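The same site in two structures of 4-oxalocrotonate decarboxylase NahK from Pseudomonas putida, which catalyses the metal-assisted decarboxylation of (3E)-2-oxohex-3-enedioate to 2-oxopent-4-enoate and carbon dioxide: PDB 5D2K (chain A, 1.57 Å), residues I149-E154 and V164-S169, and PDB 5D2J (chain B, 1.72 Å), residues I149-E154 and V164-S169. One frame, after least-squares fit of the local backbone (RMSD 0.07 Å); residues are numbered along the deposited sequences.

Structure 1 (5D2K); sequences IDSRYE and VADNAS. It carries 1 engineered substitution outside these segments. With OOG (2-oxoadipic acid), chain C.
D166 holds CG anti to the backbone N (chi1 -173°) and R152 bends at chi2 and chi3, which brings carboxylate and guanidinium together. R152 NE donates to the syn lone pair of D166 OD1 at 2.8 Å in a salt bridge. The two planes stand 89° apart. R152 NH1 hydrogen-bonds D166 O at 3.0 Å, and R152 N hydrogen-bonds D166 OD2 at 2.9 Å. Y153 CE2 packs on D166 CB at 3.5 Å. These pairs join the loop after strand 139-149 to the end of helix 160-165, closed by a Schellman motif at N167. One water bridges S151 OG, D166 OD2 and S169 OG. S169 OG donates to 2-oxoadipate O1 at 2.8 Å. I149 CG2 lies 3.8 Å from its keto O5. K69 NZ hydrogen-bonds A168 O and the ligand. E114, E116 and E147 hold magnesium nearby.

Structure 2 (5D2J); sequences IDSRYE and VADNAS. It carries 1 engineered substitution outside these segments. With 0L1 (hexanedioic acid), chain D.
D166 CG is anti to the backbone N (chi1 -178°) and R152 bends at chi2 and chi3, pairing these groups. R152 NE donates to the syn lone pair of D166 OD1 at 2.7 Å in a salt bridge. The two planes stand 88° apart. R152 NH1 hydrogen-bonds D166 O at 3.0 Å, and R152 N hydrogen-bonds D166 OD2 at 2.9 Å. Y153 CE2 packs on D166 CB at 3.5 Å. A Schellman motif at N167 ends the helix. A single water links S151 OG, D166 OD2 and S169 OG. S169 OG donates to adipate O4 at 2.7 Å, and S151 CB is 3.8 Å from adipate O4. I149 CG2 is 3.8 Å from adipate O2. K69 NZ hydrogen-bonds A168 O and the adipate. A magnesium ion lies about 4 Å from the I149 side chain, near E114 and E147.

How the two compare
Both structures are the same protein with one backbone course here, and I149(A), S151(A), R152(A), Y153(A), D166(A), S169(A) and their counterparts keep their place. The salt bridge of R152(A) with D166(A) recurs between R152(B) and D166(B), and waters 1 and 2 occupy the same place. The change is the ligand: 2-oxoadipate with structure 1, adipate with structure 2. Adipate has no keto group. Its near carboxylate (C2, O1, O2) lies where 2-oxoadipate has its keto carbon C5 and O5. I149(A) CG2 thus faces keto O5, and I149(B) CG2 faces carboxylate O2. The carboxylate C6, O3 and O4 of 2-oxoadipate, beyond the keto group, has no whole counterpart. The adipate chain is set about one carbon further along, past S169(B) toward S151(B). The serine bond is kept: S169(A) OG donates to O1 of 2-oxoadipate, and S169(B) OG to O4 of adipate. Adipate also gains a contact with S151(B), whose CB is 3.8 Å from adipate O4, while 2-oxoadipate does not touch S151(A).

Structure 1 (5D2K)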
loop_
_atom_site.group_PDB
_atom_site.type_symbol
_atom_site.label_atom_id
_atom_site.label_comp_id
_atom_site.label_asym_id
_atom_site.label_seq_id
_atom_site.Cartn_x
_atom_site.Cartn_y
_atom_site.Cartn_z
ATOM N N ILE A 149 -6.452 4.106 1.735
ATOM C CA ILE A 149 -6.508 3.802 0.309
ATOM C C ILE A 149 -7.676 4.524 -0.326
ATOM O O ILE A 149 -8.668 4.835 0.337
ATOM C CB ILE A 149 -6.609 2.294 0.023
ATOM C CG1 ILE A 149 -7.773 1.667 0.786
ATOM C CG2 ILE A 149 -5.270 1.604 0.320
ATOM C CD1 ILE A 149 -8.085 0.230 0.333
ATOM N N ASP A 150 -7.536 4.817 -1.609
ATOM C CA ASP A 150 -8.504 5.670 -2.288
ATOM C C ASP A 150 -8.392 5.450 -3.785
ATOM O O ASP A 150 -7.750 6.227 -4.500
ATOM C CB ASP A 150 -8.258 7.141 -1.909
ATOM C CG ASP A 150 -9.398 8.056 -2.308
ATOM O OD1 ASP A 150 -10.553 7.600 -2.292
ATOM O OD2 ASP A 150 -9.137 9.235 -2.630
ATOM N N SER A 151 -9.007 4.375 -4.270
ATOM C CA SER A 151 -8.939 4.062 -5.692
ATOM C C SER A 151 -9.482 5.209 -6.522
ATOM O O SER A 151 -10.522 5.777 -6.189
ATOM C CB SER A 151 -9.729 2.790 -5.998
ATOM O OG SER A 151 -9.739 2.527 -7.399
ATOM N N ARG A 152 -8.782 5.548 -7.595
ATOM C CA ARG A 152 -9.278 6.593 -8.482
ATOM C C ARG A 152 -10.360 6.057 -9.435
ATOM O O ARG A 152 -10.890 6.810 -10.239
ATOM C CB ARG A 152 -8.113 7.231 -9.259
ATOM C CG ARG A 152 -7.488 8.455 -8.544
ATOM C CD ARG A 152 -6.996 8.144 -7.109
ATOM N NE ARG A 152 -5.906 7.166 -7.120
ATOM C CZ ARG A 152 -5.014 7.013 -6.144
ATOM N NH1 ARG A 152 -4.064 6.081 -6.268
ATOM N NH2 ARG A 152 -5.044 7.783 -5.055
ATOM N N TYR A 153 -10.706 4.775 -9.333
ATOM C CA TYR A 153 -11.776 4.231 -10.173
ATOM C C TYR A 153 -13.112 4.308 -9.468
ATOM O O TYR A 153 -13.192 4.135 -8.255
ATOM C CB TYR A 153 -11.460 2.790 -10.588
ATOM C CG TYR A 153 -10.157 2.720 -11.336
ATOM C CD1 TYR A 153 -10.005 3.353 -12.563
ATOM C CD2 TYR A 153 -9.070 2.055 -10.793
ATOM C CE1 TYR A 153 -8.799 3.311 -13.240
ATOM C CE2 TYR A 153 -7.863 2.007 -11.451
ATOM C CZ TYR A 153 -7.734 2.634 -12.675
ATOM O OH TYR A 153 -6.524 2.566 -13.313
ATOM N N GLU A 154 -14.156 4.591 -10.249
ATOM C CA GLU A 154 -15.490 4.824 -9.711
ATOM C C GLU A 154 -15.992 3.631 -8.915
ATOM O O GLU A 154 -15.767 2.480 -9.296
ATOM C CB GLU A 154 -16.482 5.150 -10.836
ATOM C CG GLU A 154 -17.913 5.338 -10.346
ATOM C CD GLU A 154 -18.834 5.900 -11.406
ATOM O OE1 GLU A 154 -18.384 6.060 -12.559
ATOM O OE2 GLU A 154 -20.007 6.182 -11.081
ATOM N N VAL A 164 -3.165 -1.725 -10.512
ATOM C CA VAL A 164 -1.722 -1.554 -10.570
ATOM C C VAL A 164 -1.358 -0.228 -11.233
ATOM O O VAL A 164 -0.495 0.492 -10.743
ATOM C CB VAL A 164 -1.056 -2.721 -11.321
ATOM C CG1 VAL A 164 0.382 -2.390 -11.674
ATOM C CG2 VAL A 164 -1.117 -3.986 -10.468
ATOM N N ALA A 165 -2.016 0.089 -12.347
ATOM C CA ALA A 165 -1.743 1.327 -13.065
ATOM C C ALA A 165 -2.029 2.563 -12.202
ATOM O O ALA A 165 -1.387 3.602 -12.375
ATOM C CB ALA A 165 -2.572 1.380 -14.358
ATOM N N ASP A 166 -3.005 2.430 -11.299
ATOM C CA ASP A 166 -3.390 3.461 -10.323
ATOM C C ASP A 166 -2.586 3.351 -9.010
ATOM O O ASP A 166 -3.054 3.743 -7.932
ATOM C CB ASP A 166 -4.905 3.345 -10.054
ATOM C CG ASP A 166 -5.465 4.464 -9.181
ATOM O OD1 ASP A 166 -5.036 5.624 -9.309
ATOM O OD2 ASP A 166 -6.364 4.161 -8.361
ATOM N N ASN A 167 -1.367 2.825 -9.109
ATOM C CA ASN A 167 -0.468 2.730 -7.965
ATOM C C ASN A 167 -1.113 2.047 -6.754
ATOM O O ASN A 167 -0.931 2.465 -5.610
ATOM C CB ASN A 167 0.044 4.118 -7.571
ATOM C CG ASN A 167 1.224 4.040 -6.622
ATOM O OD1 ASN A 167 1.988 3.077 -6.672
ATOM N ND2 ASN A 167 1.363 5.027 -5.745
ATOM N N ALA A 168 -1.866 0.990 -7.031
ATOM C CA ALA A 168 -2.505 0.183 -5.988
ATOM C C ALA A 168 -3.317 1.036 -4.999
ATOM O O ALA A 168 -3.356 0.745 -3.811
ATOM C CB ALA A 168 -1.455 -0.645 -5.251
ATOM N N SER A 169 -3.978 2.075 -5.517
ATOM C CA SER A 169 -4.927 2.896 -4.743
ATOM C C SER A 169 -4.277 3.702 -3.609
ATOM O O SER A 169 -4.964 4.191 -2.710
ATOM C CB SER A 169 -6.046 2.019 -4.161
ATOM O OG SER A 169 -6.640 1.193 -5.161
HETATM C C2 OOG C . -5.782 -1.924 -3.474
HETATM C C3 OOG C . -4.847 -1.647 -2.309
HETATM C C4 OOG C . -4.513 -2.928 -1.571
HETATM C C6 OOG C . -3.752 -3.710 0.797
HETATM O O4 OOG C . -3.148 -3.470 1.868
HETATM O O3 OOG C . -4.341 -4.807 0.623
HETATM C C5 OOG C . -3.780 -2.652 -0.278
HETATM C C1 OOG C . -7.218 -1.669 -3.060
HETATM O O1 OOG C . -7.899 -0.759 -3.617
HETATM O O2 OOG C . -7.733 -2.380 -2.158
HETATM O O5 OOG C . -3.203 -1.609 -0.059
HETATM O O HOH W 1 -7.215 1.633 -7.876
#

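Structure 2 (5D2J)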
loop_
_atom_site.group_PDB
_atom_site.type_symbol
_atom_site.label_atom_id
_atom_site.label_comp_id
_atom_site.label_asym_id
_atom_site.label_seq_id
_atom_site.Cartn_x
_atom_site.Cartn_y
_atom_site.Cartn_z
ATOM N N ILE B 149 -6.436 4.155 1.743
ATOM C CA ILE B 149 -6.505 3.771 0.330
ATOM C C ILE B 149 -7.676 4.475 -0.347
ATOM O O ILE B 149 -8.707 4.750 0.278
ATOM C CB ILE B 149 -6.617 2.249 0.116
ATOM C CG1 ILE B 149 -7.696 1.643 1.010
ATOM C CG2 ILE B 149 -5.257 1.573 0.344
ATOM C CD1 ILE B 149 -8.039 0.193 0.664
ATOM N N ASP B 150 -7.519 4.782 -1.627
ATOM C CA ASP B 150 -8.520 5.609 -2.284
ATOM C C ASP B 150 -8.398 5.414 -3.783
ATOM O O ASP B 150 -7.768 6.217 -4.468
ATOM C CB ASP B 150 -8.268 7.079 -1.914
ATOM C CG ASP B 150 -9.405 7.988 -2.315
ATOM O OD1 ASP B 150 -10.564 7.540 -2.284
ATOM O OD2 ASP B 150 -9.138 9.163 -2.667
ATOM N N SER B 151 -8.986 4.336 -4.288
ATOM C CA SER B 151 -8.902 4.024 -5.712
ATOM C C SER B 151 -9.450 5.173 -6.537
ATOM O O SER B 151 -10.502 5.732 -6.228
ATOM C CB SER B 151 -9.696 2.757 -6.019
ATOM O OG SER B 151 -9.749 2.504 -7.417
ATOM N N ARG B 152 -8.753 5.522 -7.607
ATOM C CA ARG B 152 -9.262 6.550 -8.501
ATOM C C ARG B 152 -10.355 6.032 -9.447
ATOM O O ARG B 152 -10.867 6.781 -10.276
ATOM C CB ARG B 152 -8.109 7.203 -9.282
ATOM C CG ARG B 152 -7.467 8.407 -8.575
ATOM C CD ARG B 152 -6.947 8.092 -7.158
ATOM N NE ARG B 152 -5.854 7.114 -7.163
ATOM C CZ ARG B 152 -4.982 6.955 -6.173
ATOM N NH1 ARG B 152 -4.020 6.040 -6.265
ATOM N NH2 ARG B 152 -5.074 7.709 -5.081
ATOM N N TYR B 153 -10.724 4.758 -9.320
ATOM C CA TYR B 153 -11.789 4.205 -10.153
ATOM C C TYR B 153 -13.137 4.310 -9.453
ATOM O O TYR B 153 -13.231 4.056 -8.252
ATOM C CB TYR B 153 -11.470 2.757 -10.537
ATOM C CG TYR B 153 -10.158 2.658 -11.274
ATOM C CD1 TYR B 153 -10.001 3.265 -12.511
ATOM C CD2 TYR B 153 -9.074 1.989 -10.725
ATOM C CE1 TYR B 153 -8.802 3.198 -13.191
ATOM C CE2 TYR B 153 -7.866 1.916 -11.399
ATOM C CZ TYR B 153 -7.745 2.524 -12.633
ATOM O OH TYR B 153 -6.550 2.466 -13.313
ATOM N N GLU B 154 -14.171 4.695 -10.198
ATOM C CA GLU B 154 -15.479 4.940 -9.600
ATOM C C GLU B 154 -16.061 3.693 -8.958
ATOM O O GLU B 154 -15.918 2.589 -9.497
ATOM C CB GLU B 154 -16.487 5.468 -10.622
ATOM C CG GLU B 154 -17.810 5.848 -9.958
ATOM C CD GLU B 154 -18.988 5.846 -10.900
ATOM O OE1 GLU B 154 -18.888 6.442 -11.992
ATOM O OE2 GLU B 154 -20.024 5.249 -10.535
ATOM N N VAL B 164 -3.133 -1.744 -10.486
ATOM C CA VAL B 164 -1.681 -1.557 -10.555
ATOM C C VAL B 164 -1.327 -0.236 -11.230
ATOM O O VAL B 164 -0.458 0.499 -10.760
ATOM C CB VAL B 164 -0.994 -2.726 -11.286
ATOM C CG1 VAL B 164 0.450 -2.376 -11.620
ATOM C CG2 VAL B 164 -1.041 -3.968 -10.416
ATOM N N ALA B 165 -2.020 0.068 -12.320
ATOM C CA ALA B 165 -1.770 1.298 -13.065
ATOM C C ALA B 165 -2.068 2.531 -12.208
ATOM O O ALA B 165 -1.457 3.584 -12.392
ATOM C CB ALA B 165 -2.605 1.311 -14.332
ATOM N N ASP B 166 -3.006 2.380 -11.272
ATOM C CA ASP B 166 -3.412 3.444 -10.344
ATOM C C ASP B 166 -2.617 3.355 -9.028
ATOM O O ASP B 166 -3.077 3.775 -7.960
ATOM C CB ASP B 166 -4.941 3.353 -10.101
ATOM C CG ASP B 166 -5.485 4.456 -9.183
ATOM O OD1 ASP B 166 -5.071 5.631 -9.322
ATOM O OD2 ASP B 166 -6.354 4.145 -8.327
ATOM N N ASN B 167 -1.404 2.818 -9.114
ATOM C CA ASN B 167 -0.483 2.769 -7.975
ATOM C C ASN B 167 -1.089 2.076 -6.754
ATOM O O ASN B 167 -0.868 2.491 -5.617
ATOM C CB ASN B 167 -0.000 4.174 -7.595
ATOM C CG ASN B 167 1.196 4.147 -6.662
ATOM O OD1 ASN B 167 2.008 3.226 -6.725
ATOM N ND2 ASN B 167 1.307 5.150 -5.788
ATOM N N ALA B 168 -1.872 1.035 -7.013
ATOM C CA ALA B 168 -2.486 0.234 -5.959
ATOM C C ALA B 168 -3.296 1.079 -4.983
ATOM O O ALA B 168 -3.296 0.793 -3.785
ATOM C CB ALA B 168 -1.412 -0.557 -5.199
ATOM N N SER B 169 -3.973 2.112 -5.488
ATOM C CA SER B 169 -4.898 2.922 -4.682
ATOM C C SER B 169 -4.229 3.736 -3.564
ATOM O O SER B 169 -4.919 4.243 -2.671
ATOM C CB SER B 169 -6.000 2.051 -4.075
ATOM O OG SER B 169 -6.680 1.308 -5.073
HETATM O O1 0L1 D . -4.143 -3.620 -0.417
HETATM C C2 0L1 D . -3.856 -2.457 -0.818
HETATM O O2 0L1 D . -3.258 -1.660 -0.043
HETATM C C3 0L1 D . -4.223 -2.023 -2.224
HETATM C C4 0L1 D . -5.698 -2.272 -2.481
HETATM C C5 0L1 D . -6.057 -1.733 -3.849
HETATM C C6 0L1 D . -7.481 -2.096 -4.221
HETATM C C7 0L1 D . -8.483 -1.252 -3.461
HETATM O O4 0L1 D . -8.504 -0.002 -3.623
HETATM O O3 0L1 D . -9.316 -1.794 -2.678
HETATM O O HOH W 2 -7.260 1.585 -7.812
#